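Extracellular solute-binding protein family 1 (Kribbella flavida, PDB 5IXP) probably binds a solute outside the cell, perhaps a sugar, and hands it to the membrane components of an ABC transporter. Local coordinates at residues Arg134-Trp144 and Asp258-Gly266; Thr111-Cys119 and Lys337-Asn345. All blocks are in the same frame, centred on the assembly; numbering follows the deposited sequence. Where two conformers were deposited one is given.

Contact 1: Arg134-Trp144 and Asp258-Gly266; sequences RAEVAKLFPDW and DVADVFPGG
Arg-134 and Asp-258 form the charged end of this contact. The guanidinium comes side-on, NE and NH1 both donating to the single oxygen OD1 of Asp-258, at 3.0 Å from NE and 2.9 Å from NH1; the bonds lie near the guanidinium plane, while the carboxylate is turned 70° from it. A bend at chi3 (67°) swings the group round to the acid. OD1 also takes the backbone N-H of Val-259, so three donors grip it, and OD2 is held by Arg-122 and Asn-331.

At the other end, Gly-265 N donates to Pro-142 O at 2.9 Å, a fairly straight bond (164°). Two waters join the segments near Arg-134, one bridging its N to Asp-258 OD2 and a second, weakly bonded to its O, that accepts from Asp-261 N.

Apolar packing fills the middle and the far end. Val-262 sets CB 4.0 Å from Ala-138 CB, and its CG1 meets the ring edge of Phe-141. Pro-264 CB sits over the face of the Trp-144 six-membered ring, 3.6 Å from its centroid, a CH-pi contact; the same indole makes an offset edge-to-face pair with Phe-263, its edge toward that ring's face.

Strand 257-260 pairs with strand 108-121, helix 134-138 packs beside it, helix 335-344 runs along 258-266, touching Val-259, Asp-261 and Phe-263, and helix 167-175 packs against Trp-144 and Phe-263.

Contact 2: Thr111-Cys119 and Lys337-Asn345; sequences TDIGPEAIC and KIFVNRANN
This is a buried helix-on-strand packing: helix 335-344 lies across strand 108-121 of the mixed sheet, the short segments crossing at 105° with axes 6.9 Å apart. Pro-115, at the crossing, pushes CB against the helix backbone, 3.5 Å from Ala-343 N, and Ile-113 CD1 reaches the methyl of Ala-343 at 3.7 Å.

Phe-339 approaches from the helix with its ring edge toward the backbone: CD1 lies 3.2 Å from Pro-115 O, close to the ring plane, and CE1 touches Ala-117 CB at 3.9 Å. The side chain also touches Phe-310 of strand 310-311. An alanine here would take away the ring and is likely to open a gap beside Pro-115 and Ala-117, leaving Phe-310 without part of its packing.

Arg-342, bent at chi2 (-67°) and chi3 (88°), lays its aliphatic chain along the strand, with CD 3.1 Å from Glu-116 O. Its guanidinium serves other partners: NE goes to Asp-261, and NH2 is bonded to Gly-266 O. A water ties Glu-116 O to both the O and NH2 of Arg-342, so this buried carbonyl gains a polar partner.

A helix laid over a central sheet is characteristic of the alpha/beta lobes of periplasmic-binding-protein folds, the clan to which this protein belongs.

In the fold
Contacts 1 and 2 have centres about 13 Å apart and meet directly through Asp-261: its OD1 makes a salt bridge with Arg-342 NE at 2.8 Å, and its OD2 probably accepts a hydrogen bond from Asn-341 ND2 at 2.7 Å. Both reach the same mixed sheet, where strands 257-260 and 108-121 are antiparallel neighbours. Along the chain the order is 111-119, 134-144, 258-266, 337-345, so contact 1 falls wholly between the two halves of contact 2. Four sequence-distant pieces thus converge on one region of the fold, and helix 335-344 is tied both to strand 108-121 and to the loop that follows strand 257-260.

Contact 1: Arg134-Trp144 and Asp258-Gly266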
ATOM      1  N   ARG A 134       1.163  20.206  13.177  1.00 19.46           N
ATOM      2  CA  ARG A 134       1.072  19.441  11.933  1.00 18.39           C
ATOM      3  C   ARG A 134       0.781  20.334  10.727  1.00 22.05           C
ATOM      4  O   ARG A 134       1.170  19.994   9.604  1.00 21.59           O
ATOM      5  CB  ARG A 134       0.019  18.325  12.057  1.00 17.22           C
ATOM      6  CG  ARG A 134      -1.431  18.776  12.101  1.00 18.01           C
ATOM      7  CD  ARG A 134      -2.390  17.575  12.186  1.00 18.87           C
ATOM      8  NE  ARG A 134      -2.247  16.869  13.459  1.00 22.45           N
ATOM      9  CZ  ARG A 134      -2.928  17.161  14.565  1.00 23.22           C
ATOM     10  NH1 ARG A 134      -2.711  16.470  15.677  1.00 23.31           N
ATOM     11  NH2 ARG A 134      -3.831  18.138  14.563  1.00 23.77           N
ATOM     12  N   ALA A 135       0.117  21.480  10.929  1.00 21.26           N
ATOM     13  CA  ALA A 135      -0.112  22.379   9.801  1.00 20.14           C
ATOM     14  C   ALA A 135       1.184  23.035   9.343  1.00 22.53           C
ATOM     15  O   ALA A 135       1.380  23.256   8.141  1.00 27.02           O
ATOM     16  CB  ALA A 135      -1.158  23.436  10.164  1.00 24.44           C
ATOM     17  N   GLU A 136       2.088  23.323  10.275  1.00 20.57           N
ATOM     18  CA  GLU A 136       3.389  23.866   9.902  1.00 21.81           C
ATOM     19  C   GLU A 136       4.318  22.787   9.356  1.00 23.08           C
ATOM     20  O   GLU A 136       5.082  23.039   8.415  1.00 24.66           O
ATOM     21  CB  GLU A 136       4.028  24.551  11.107  1.00 23.89           C
ATOM     22  CG  GLU A 136       3.243  25.754  11.615  1.00 27.78           C
ATOM     23  CD  GLU A 136       3.241  26.899  10.620  1.00 36.96           C
ATOM     24  OE1 GLU A 136       4.164  26.962   9.784  1.00 36.08           O
ATOM     25  OE2 GLU A 136       2.322  27.743  10.678  1.00 47.78           O
ATOM     26  N   VAL A 137       4.287  21.590   9.950  1.00 18.99           N
ATOM     27  CA  VAL A 137       5.129  20.495   9.465  1.00 16.61           C
ATOM     28  C   VAL A 137       4.777  20.143   8.026  1.00 18.83           C
ATOM     29  O   VAL A 137       5.661  19.869   7.202  1.00 18.84           O
ATOM     30  CB  VAL A 137       5.006  19.277  10.403  1.00 16.42           C
ATOM     31  CG1 VAL A 137       5.647  18.024   9.780  1.00 16.03           C
ATOM     32  CG2 VAL A 137       5.649  19.588  11.761  1.00 16.10           C
ATOM     33  N   ALA A 138       3.482  20.162   7.695  1.00 20.16           N
ATOM     34  CA  ALA A 138       3.051  19.857   6.332  1.00 22.38           C
ATOM     35  C   ALA A 138       3.745  20.740   5.300  1.00 25.16           C
ATOM     36  O   ALA A 138       3.999  20.294   4.174  1.00 24.41           O
ATOM     37  CB  ALA A 138       1.527  19.998   6.220  1.00 20.47           C
ATOM     38  N   LYS A 139       4.065  21.989   5.656  1.00 20.85           N
ATOM     39  CA  LYS A 139       4.716  22.882   4.703  1.00 24.32           C
ATOM     40  C   LYS A 139       6.171  22.521   4.448  1.00 24.48           C
ATOM     41  O   LYS A 139       6.742  22.995   3.464  1.00 25.47           O
ATOM     42  CB  LYS A 139       4.634  24.328   5.189  1.00 26.28           C
ATOM     43  CG  LYS A 139       3.224  24.826   5.446  1.00 27.49           C
ATOM     44  CD  LYS A 139       3.264  26.231   6.039  1.00 31.58           C
ATOM     45  CE  LYS A 139       1.887  26.697   6.451  1.00 33.99           C
ATOM     46  NZ  LYS A 139       1.945  28.041   7.095  1.00 36.94           N
ATOM     47  N   LEU A 140       6.782  21.695   5.297  1.00 22.53           N
ATOM     48  CA  LEU A 140       8.174  21.303   5.098  1.00 24.86           C
ATOM     49  C   LEU A 140       8.365  20.306   3.962  1.00 21.92           C
ATOM     50  O   LEU A 140       9.466  20.235   3.402  1.00 23.20           O
ATOM     51  CB  LEU A 140       8.737  20.673   6.368  1.00 25.77           C
ATOM     52  CG  LEU A 140       8.956  21.507   7.613  1.00 28.07           C
ATOM     53  CD1 LEU A 140       9.448  20.583   8.721  1.00 26.93           C
ATOM     54  CD2 LEU A 140       9.967  22.591   7.322  1.00 33.08           C
ATOM     55  N   PHE A 141       7.345  19.522   3.625  1.00 19.72           N
ATOM     56  CA  PHE A 141       7.560  18.333   2.796  1.00 21.52           C
ATOM     57  C   PHE A 141       6.795  18.303   1.478  1.00 23.14           C
ATOM     58  O   PHE A 141       6.226  17.256   1.152  1.00 24.43           O
ATOM     59  CB  PHE A 141       7.141  17.068   3.552  1.00 23.91           C
ATOM     60  CG  PHE A 141       7.739  16.939   4.909  1.00 20.42           C
ATOM     61  CD1 PHE A 141       9.046  17.335   5.148  1.00 19.98           C
ATOM     62  CD2 PHE A 141       6.989  16.416   5.956  1.00 19.31           C
ATOM     63  CE1 PHE A 141       9.598  17.214   6.410  1.00 22.68           C
ATOM     64  CE2 PHE A 141       7.539  16.287   7.216  1.00 18.87           C
ATOM     65  CZ  PHE A 141       8.847  16.695   7.444  1.00 19.79           C
ATOM     66  N   PRO A 142       6.758  19.371   0.678  1.00 20.49           N
ATOM     67  CA  PRO A 142       5.977  19.275  -0.568  1.00 22.90           C
ATOM     68  C   PRO A 142       6.559  18.272  -1.556  1.00 22.82           C
ATOM     69  O   PRO A 142       5.805  17.661  -2.326  1.00 20.35           O
ATOM     70  CB  PRO A 142       6.008  20.710  -1.114  1.00 22.20           C
ATOM     71  CG  PRO A 142       7.276  21.270  -0.602  1.00 21.60           C
ATOM     72  CD  PRO A 142       7.422  20.683   0.796  1.00 20.99           C
ATOM     73  N   ASP A 143       7.871  18.055  -1.523  1.00 19.66           N
ATOM     74  CA  ASP A 143       8.536  17.166  -2.461  1.00 20.61           C
ATOM     75  C   ASP A 143       9.678  16.461  -1.740  1.00 18.65           C
ATOM     76  O   ASP A 143      10.039  16.809  -0.611  1.00 15.73           O
ATOM     77  CB  ASP A 143       9.040  17.928  -3.687  1.00 22.52           C
ATOM     78  CG  ASP A 143       9.813  19.170  -3.321  1.00 27.09           C
ATOM     79  OD1 ASP A 143      10.740  19.091  -2.503  1.00 25.26           O
ATOM     80  OD2 ASP A 143       9.489  20.243  -3.856  1.00 35.77           O
ATOM     81  N   TRP A 144      10.261  15.465  -2.412  1.00 15.39           N
ATOM     82  CA  TRP A 144      11.272  14.649  -1.747  1.00 16.69           C
ATOM     83  C   TRP A 144      12.544  15.443  -1.486  1.00 16.84           C
ATOM     84  O   TRP A 144      13.200  15.255  -0.455  1.00 16.94           O
ATOM     85  CB  TRP A 144      11.551  13.386  -2.568  1.00 17.53           C
ATOM     86  CG  TRP A 144      10.372  12.466  -2.518  1.00 18.13           C
ATOM     87  CD1 TRP A 144       9.436  12.257  -3.500  1.00 17.62           C
ATOM     88  CD2 TRP A 144       9.959  11.683  -1.395  1.00 17.54           C
ATOM     89  NE1 TRP A 144       8.480  11.372  -3.056  1.00 15.82           N
ATOM     90  CE2 TRP A 144       8.774  11.010  -1.766  1.00 15.91           C
ATOM     91  CE3 TRP A 144      10.477  11.487  -0.108  1.00 16.36           C
ATOM     92  CZ2 TRP A 144       8.102  10.141  -0.894  1.00 15.36           C
ATOM     93  CZ3 TRP A 144       9.812  10.634   0.758  1.00 16.07           C
ATOM     94  CH2 TRP A 144       8.639   9.965   0.362  1.00 15.49           C
ATOM     95  N   ASP A 258       2.838  12.422  15.868  1.00 15.27           N
ATOM     96  CA  ASP A 258       1.789  13.177  15.199  1.00 13.86           C
ATOM     97  C   ASP A 258       1.793  12.763  13.734  1.00 13.99           C
ATOM     98  O   ASP A 258       2.660  12.008  13.282  1.00 16.75           O
ATOM     99  CB  ASP A 258       1.990  14.692  15.347  1.00 16.86           C
ATOM    100  CG  ASP A 258       0.670  15.465  15.402  1.00 20.73           C
ATOM    101  OD1 ASP A 258      -0.325  15.033  14.762  1.00 18.95           O
ATOM    102  OD2 ASP A 258       0.633  16.507  16.097  1.00 20.66           O
ATOM    103  N   VAL A 259       0.820  13.256  12.983  0.59 14.58           N
ATOM    104  CA  VAL A 259       0.784  12.974  11.556  0.59 15.35           C
ATOM    105  C   VAL A 259       0.432  14.255  10.821  0.59 15.73           C
ATOM    106  O   VAL A 259      -0.453  15.009  11.238  0.59 17.92           O
ATOM    107  CB  VAL A 259      -0.190  11.824  11.217  0.59 16.68           C
ATOM    108  CG1 VAL A 259      -1.579  12.142  11.690  0.59 15.43           C
ATOM    109  CG2 VAL A 259      -0.176  11.539   9.725  0.59 19.13           C
ATOM    110  N   ALA A 260       1.168  14.510   9.746  1.00 15.80           N
ATOM    111  CA  ALA A 260       1.039  15.707   8.931  1.00 15.32           C
ATOM    112  C   ALA A 260       0.278  15.383   7.649  1.00 16.83           C
ATOM    113  O   ALA A 260       0.511  14.346   7.023  1.00 17.42           O
ATOM    114  CB  ALA A 260       2.417  16.287   8.596  1.00 18.46           C
ATOM    115  N   ASP A 261      -0.628  16.284   7.260  1.00 16.22           N
ATOM    116  CA  ASP A 261      -1.487  16.088   6.094  1.00 13.59           C
ATOM    117  C   ASP A 261      -0.717  16.483   4.835  1.00 16.54           C
ATOM    118  O   ASP A 261      -0.942  17.531   4.226  1.00 16.25           O
ATOM    119  CB  ASP A 261      -2.760  16.910   6.251  1.00 14.03           C
ATOM    120  CG  ASP A 261      -3.781  16.652   5.145  1.00 18.86           C
ATOM    121  OD1 ASP A 261      -3.522  15.843   4.227  1.00 19.73           O
ATOM    122  OD2 ASP A 261      -4.854  17.278   5.193  1.00 23.46           O
ATOM    123  N   VAL A 262       0.213  15.608   4.446  1.00 14.65           N
ATOM    124  CA  VAL A 262       1.136  15.899   3.354  1.00 14.98           C
ATOM    125  C   VAL A 262       1.740  14.582   2.911  1.00 16.18           C
ATOM    126  O   VAL A 262       1.822  13.628   3.692  1.00 16.64           O
ATOM    127  CB  VAL A 262       2.238  16.903   3.791  1.00 17.95           C
ATOM    128  CG1 VAL A 262       3.188  16.244   4.789  1.00 17.45           C
ATOM    129  CG2 VAL A 262       3.030  17.423   2.590  1.00 17.44           C
ATOM    130  N   PHE A 263       2.160  14.526   1.646  1.00 14.37           N
ATOM    131  CA  PHE A 263       3.007  13.432   1.224  1.00 14.65           C
ATOM    132  C   PHE A 263       3.936  14.013   0.164  1.00 14.74           C
ATOM    133  O   PHE A 263       3.451  14.649  -0.786  1.00 19.14           O
ATOM    134  CB  PHE A 263       2.245  12.226   0.664  1.00 12.97           C
ATOM    135  CG  PHE A 263       3.078  10.983   0.607  1.00 14.91           C
ATOM    136  CD1 PHE A 263       3.414  10.313   1.780  1.00 15.75           C
ATOM    137  CD2 PHE A 263       3.546  10.492  -0.600  1.00 13.40           C
ATOM    138  CE1 PHE A 263       4.192   9.170   1.751  1.00 16.39           C
ATOM    139  CE2 PHE A 263       4.333   9.339  -0.638  1.00 14.76           C
ATOM    140  CZ  PHE A 263       4.652   8.682   0.541  1.00 15.76           C
ATOM    141  N   PRO A 264       5.247  13.840   0.303  1.00 12.98           N
ATOM    142  CA  PRO A 264       6.169  14.421  -0.678  1.00 16.17           C
ATOM    143  C   PRO A 264       5.850  13.913  -2.075  1.00 20.03           C
ATOM    144  O   PRO A 264       5.654  12.713  -2.286  1.00 22.92           O
ATOM    145  CB  PRO A 264       7.548  13.949  -0.196  1.00 15.05           C
ATOM    146  CG  PRO A 264       7.358  13.618   1.258  1.00 16.12           C
ATOM    147  CD  PRO A 264       5.951  13.067   1.337  1.00 12.80           C
ATOM    148  N   GLY A 265       5.775  14.843  -3.030  1.00 20.00           N
ATOM    149  CA  GLY A 265       5.422  14.510  -4.392  1.00 18.77           C
ATOM    150  C   GLY A 265       3.940  14.529  -4.681  1.00 23.62           C
ATOM    151  O   GLY A 265       3.552  14.345  -5.838  1.00 28.38           O
ATOM    152  N   GLY A 266       3.102  14.749  -3.675  1.00 23.52           N
ATOM    153  CA  GLY A 266       1.674  14.849  -3.897  1.00 26.39           C
ATOM    154  C   GLY A 266       0.871  13.852  -3.087  1.00 23.05           C
ATOM    155  O   GLY A 266       0.156  14.236  -2.155  1.00 23.13           O
TER
HETATM  156  O   HOH W   1      -1.043  18.725   8.580  1.00 19.29           O
HETATM  157  O   HOH W   2      -0.170  19.049  15.395  1.00 21.40           O
HETATM  158  O   HOH W   3       2.968  17.751  -1.884  1.00 25.77           O

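Contact 2: Thr111-Cys119 and Lys337-Asn345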
ATOM      1  N   THR A 111     -11.255  -3.102  -2.397  1.00 10.43           N
ATOM      2  CA  THR A 111     -11.658  -3.065  -0.999  1.00  9.72           C
ATOM      3  C   THR A 111     -11.010  -1.852  -0.339  1.00 11.11           C
ATOM      4  O   THR A 111     -11.374  -0.721  -0.673  1.00 14.30           O
ATOM      5  CB  THR A 111     -11.311  -4.380  -0.281  1.00  9.10           C
ATOM      6  OG1 THR A 111      -9.890  -4.550  -0.203  1.00  9.97           O
ATOM      7  CG2 THR A 111     -11.914  -5.568  -1.043  1.00 10.17           C
ATOM      8  N   ASP A 112     -10.058  -2.045   0.578  1.00 11.84           N
ATOM      9  CA  ASP A 112      -9.498  -0.899   1.287  1.00 12.34           C
ATOM     10  C   ASP A 112      -8.257  -0.350   0.565  1.00 13.08           C
ATOM     11  O   ASP A 112      -7.824  -0.867  -0.473  1.00 13.65           O
ATOM     12  CB  ASP A 112      -9.189  -1.271   2.739  1.00 10.77           C
ATOM     13  CG  ASP A 112      -8.127  -2.364   2.865  1.00 17.95           C
ATOM     14  OD1 ASP A 112      -7.870  -3.085   1.878  1.00 17.95           O
ATOM     15  OD2 ASP A 112      -7.550  -2.508   3.968  1.00 21.84           O
ATOM     16  N   ILE A 113      -7.692   0.736   1.110  1.00 11.34           N
ATOM     17  CA  ILE A 113      -6.469   1.347   0.590  1.00 10.98           C
ATOM     18  C   ILE A 113      -5.580   1.764   1.757  1.00 13.31           C
ATOM     19  O   ILE A 113      -5.999   1.783   2.916  1.00 13.08           O
ATOM     20  CB  ILE A 113      -6.748   2.574  -0.314  1.00 10.81           C
ATOM     21  CG1 ILE A 113      -7.802   3.500   0.316  1.00  9.35           C
ATOM     22  CG2 ILE A 113      -7.147   2.125  -1.722  1.00 12.65           C
ATOM     23  CD1 ILE A 113      -7.881   4.891  -0.371  1.00 10.56           C
ATOM     24  N   GLY A 114      -4.340   2.132   1.430  1.00 11.57           N
ATOM     25  CA  GLY A 114      -3.415   2.656   2.408  1.00 12.62           C
ATOM     26  C   GLY A 114      -2.886   4.018   2.007  1.00 13.76           C
ATOM     27  O   GLY A 114      -1.691   4.183   1.726  1.00 12.78           O
ATOM     28  N   PRO A 115      -3.759   5.026   1.955  1.00 12.84           N
ATOM     29  CA  PRO A 115      -3.287   6.368   1.582  1.00 14.32           C
ATOM     30  C   PRO A 115      -2.285   6.873   2.607  1.00 14.57           C
ATOM     31  O   PRO A 115      -2.449   6.673   3.812  1.00 12.72           O
ATOM     32  CB  PRO A 115      -4.568   7.206   1.575  1.00 14.68           C
ATOM     33  CG  PRO A 115      -5.429   6.544   2.610  1.00 13.75           C
ATOM     34  CD  PRO A 115      -5.158   5.048   2.428  1.00 10.74           C
ATOM     35  N   GLU A 116      -1.221   7.508   2.121  1.00 14.47           N
ATOM     36  CA  GLU A 116      -0.052   7.765   2.945  1.00 13.93           C
ATOM     37  C   GLU A 116       0.076   9.225   3.346  1.00 15.53           C
ATOM     38  O   GLU A 116      -0.136  10.131   2.533  1.00 16.59           O
ATOM     39  CB  GLU A 116       1.218   7.340   2.221  1.00 14.84           C
ATOM     40  CG  GLU A 116       1.292   5.827   2.018  1.00 16.36           C
ATOM     41  CD  GLU A 116       2.531   5.429   1.285  1.00 17.87           C
ATOM     42  OE1 GLU A 116       2.589   5.632   0.057  1.00 21.16           O
ATOM     43  OE2 GLU A 116       3.453   4.923   1.943  1.00 18.40           O
ATOM     44  N   ALA A 117       0.466   9.434   4.596  1.00 13.13           N
ATOM     45  CA  ALA A 117       0.853  10.738   5.111  1.00 15.47           C
ATOM     46  C   ALA A 117       2.303  10.644   5.581  1.00 15.43           C
ATOM     47  O   ALA A 117       2.979   9.639   5.356  1.00 18.27           O
ATOM     48  CB  ALA A 117      -0.094  11.172   6.230  1.00 15.03           C
ATOM     49  N   ILE A 118       2.792  11.697   6.231  1.00 13.79           N
ATOM     50  CA  ILE A 118       4.063  11.632   6.944  1.00 12.02           C
ATOM     51  C   ILE A 118       3.765  11.681   8.433  1.00 14.90           C
ATOM     52  O   ILE A 118       3.228  12.678   8.932  1.00 17.18           O
ATOM     53  CB  ILE A 118       5.029  12.763   6.549  1.00 13.80           C
ATOM     54  CG1 ILE A 118       5.390  12.707   5.053  1.00 14.78           C
ATOM     55  CG2 ILE A 118       6.293  12.668   7.390  1.00 15.53           C
ATOM     56  CD1 ILE A 118       6.106  11.414   4.608  1.00 16.35           C
ATOM     57  N   CYS A 119       4.065  10.602   9.141  0.54 12.97           N
ATOM     58  CA  CYS A 119       4.037  10.697  10.588  0.54 12.33           C
ATOM     59  C   CYS A 119       5.411  11.133  11.077  0.54 13.77           C
ATOM     60  O   CYS A 119       6.425  10.985  10.389  0.54 11.22           O
ATOM     61  CB  CYS A 119       3.618   9.375  11.239  0.54 16.18           C
ATOM     62  SG  CYS A 119       4.638   7.944  10.839  0.54 16.53           S
ATOM     63  N   LYS A 337     -10.141  13.059   8.434  1.00 17.19           N
ATOM     64  CA  LYS A 337     -10.034  14.101   7.421  1.00 19.17           C
ATOM     65  C   LYS A 337      -8.680  14.051   6.724  1.00 18.20           C
ATOM     66  O   LYS A 337      -8.595  14.248   5.505  1.00 18.01           O
ATOM     67  CB  LYS A 337     -10.270  15.467   8.057  1.00 19.93           C
ATOM     68  CG  LYS A 337     -11.696  15.667   8.541  1.00 22.40           C
ATOM     69  CD  LYS A 337     -11.830  16.968   9.289  1.00 27.80           C
ATOM     70  CE  LYS A 337     -13.272  17.226   9.681  1.00 34.24           C
ATOM     71  NZ  LYS A 337     -13.356  18.492  10.449  1.00 41.53           N
ATOM     72  N   ILE A 338      -7.613  13.771   7.475  1.00 17.30           N
ATOM     73  CA  ILE A 338      -6.284  13.740   6.875  1.00 15.12           C
ATOM     74  C   ILE A 338      -6.218  12.664   5.797  1.00 15.52           C
ATOM     75  O   ILE A 338      -5.791  12.916   4.666  1.00 15.14           O
ATOM     76  CB  ILE A 338      -5.210  13.525   7.955  1.00 15.22           C
ATOM     77  CG1 ILE A 338      -5.042  14.794   8.804  1.00 16.67           C
ATOM     78  CG2 ILE A 338      -3.882  13.124   7.312  1.00 17.71           C
ATOM     79  CD1 ILE A 338      -4.353  14.544  10.141  1.00 15.30           C
ATOM     80  N   PHE A 339      -6.671  11.453   6.116  1.00 14.05           N
ATOM     81  CA  PHE A 339      -6.479  10.387   5.143  1.00 13.18           C
ATOM     82  C   PHE A 339      -7.494  10.430   4.006  1.00 14.33           C
ATOM     83  O   PHE A 339      -7.212   9.886   2.929  1.00 15.72           O
ATOM     84  CB  PHE A 339      -6.436   9.041   5.867  1.00 11.90           C
ATOM     85  CG  PHE A 339      -5.151   8.848   6.610  1.00 14.27           C
ATOM     86  CD1 PHE A 339      -3.983   8.546   5.918  1.00 15.12           C
ATOM     87  CD2 PHE A 339      -5.078   9.054   7.979  1.00 16.59           C
ATOM     88  CE1 PHE A 339      -2.776   8.405   6.590  1.00 13.84           C
ATOM     89  CE2 PHE A 339      -3.881   8.920   8.642  1.00 19.01           C
ATOM     90  CZ  PHE A 339      -2.730   8.593   7.946  1.00 16.87           C
ATOM     91  N   VAL A 340      -8.627  11.117   4.178  1.00 14.71           N
ATOM     92  CA  VAL A 340      -9.445  11.465   3.014  1.00 14.73           C
ATOM     93  C   VAL A 340      -8.635  12.328   2.055  1.00 16.69           C
ATOM     94  O   VAL A 340      -8.556  12.048   0.850  1.00 17.57           O
ATOM     95  CB  VAL A 340     -10.745  12.166   3.446  1.00 15.73           C
ATOM     96  CG1 VAL A 340     -11.402  12.845   2.251  1.00 17.46           C
ATOM     97  CG2 VAL A 340     -11.697  11.160   4.073  1.00 16.89           C
ATOM     98  N   ASN A 341      -8.025  13.396   2.575  0.64 15.53           N
ATOM     99  CA  ASN A 341      -7.176  14.241   1.738  0.64 17.97           C
ATOM    100  C   ASN A 341      -6.049  13.439   1.102  0.64 15.58           C
ATOM    101  O   ASN A 341      -5.750  13.610  -0.087  0.64 15.75           O
ATOM    102  CB  ASN A 341      -6.595  15.394   2.556  0.64 17.79           C
ATOM    103  CG  ASN A 341      -7.639  16.402   2.966  0.64 17.79           C
ATOM    104  OD1 ASN A 341      -8.717  16.472   2.374  0.64 19.24           O
ATOM    105  ND2 ASN A 341      -7.317  17.210   3.974  0.64 17.97           N
ATOM    106  N   ARG A 342      -5.410  12.557   1.877  1.00 13.60           N
ATOM    107  CA  ARG A 342      -4.290  11.789   1.334  1.00 12.59           C
ATOM    108  C   ARG A 342      -4.752  10.845   0.231  1.00 14.89           C
ATOM    109  O   ARG A 342      -4.053  10.664  -0.769  1.00 17.71           O
ATOM    110  CB  ARG A 342      -3.572  11.013   2.444  1.00 12.78           C
ATOM    111  CG  ARG A 342      -2.960  11.889   3.548  1.00 14.01           C
ATOM    112  CD  ARG A 342      -1.792  12.748   3.056  1.00 15.67           C
ATOM    113  NE  ARG A 342      -2.191  14.052   2.523  1.00 18.04           N
ATOM    114  CZ  ARG A 342      -1.909  14.479   1.290  1.00 18.88           C
ATOM    115  NH1 ARG A 342      -2.295  15.687   0.904  1.00 21.49           N
ATOM    116  NH2 ARG A 342      -1.234  13.709   0.441  1.00 19.65           N
ATOM    117  N   ALA A 343      -5.936  10.250   0.383  1.00 14.63           N
ATOM    118  CA  ALA A 343      -6.448   9.374  -0.666  1.00 14.06           C
ATOM    119  C   ALA A 343      -6.791  10.166  -1.918  1.00 14.97           C
ATOM    120  O   ALA A 343      -6.507   9.722  -3.040  1.00 15.85           O
ATOM    121  CB  ALA A 343      -7.670   8.603  -0.164  1.00 12.91           C
ATOM    122  N   ASN A 344      -7.396  11.345  -1.747  1.00 15.27           N
ATOM    123  CA  ASN A 344      -7.808  12.153  -2.890  1.00 18.50           C
ATOM    124  C   ASN A 344      -6.625  12.701  -3.671  1.00 22.29           C
ATOM    125  O   ASN A 344      -6.802  13.132  -4.815  1.00 25.12           O
ATOM    126  CB  ASN A 344      -8.702  13.310  -2.436  1.00 20.42           C
ATOM    127  CG  ASN A 344     -10.125  12.870  -2.168  1.00 21.50           C
ATOM    128  OD1 ASN A 344     -10.602  11.917  -2.771  1.00 23.15           O
ATOM    129  ND2 ASN A 344     -10.815  13.570  -1.272  1.00 25.12           N
ATOM    130  N   ASN A 345      -5.429  12.706  -3.091  1.00 20.04           N
ATOM    131  CA  ASN A 345      -4.279  13.287  -3.765  1.00 21.83           C
ATOM    132  C   ASN A 345      -3.299  12.245  -4.275  1.00 20.95           C
ATOM    133  O   ASN A 345      -2.203  12.604  -4.734  1.00 22.80           O
ATOM    134  CB  ASN A 345      -3.608  14.297  -2.843  1.00 27.20           C
ATOM    135  CG  ASN A 345      -4.359  15.618  -2.826  1.00 32.64           C
ATOM    136  OD1 ASN A 345      -4.247  16.411  -3.764  1.00 33.67           O
ATOM    137  ND2 ASN A 345      -5.166  15.841  -1.785  1.00 32.37           N
TER
HETATM  138  O   HOH W   4      -1.129  10.648   0.010  1.00 15.50           O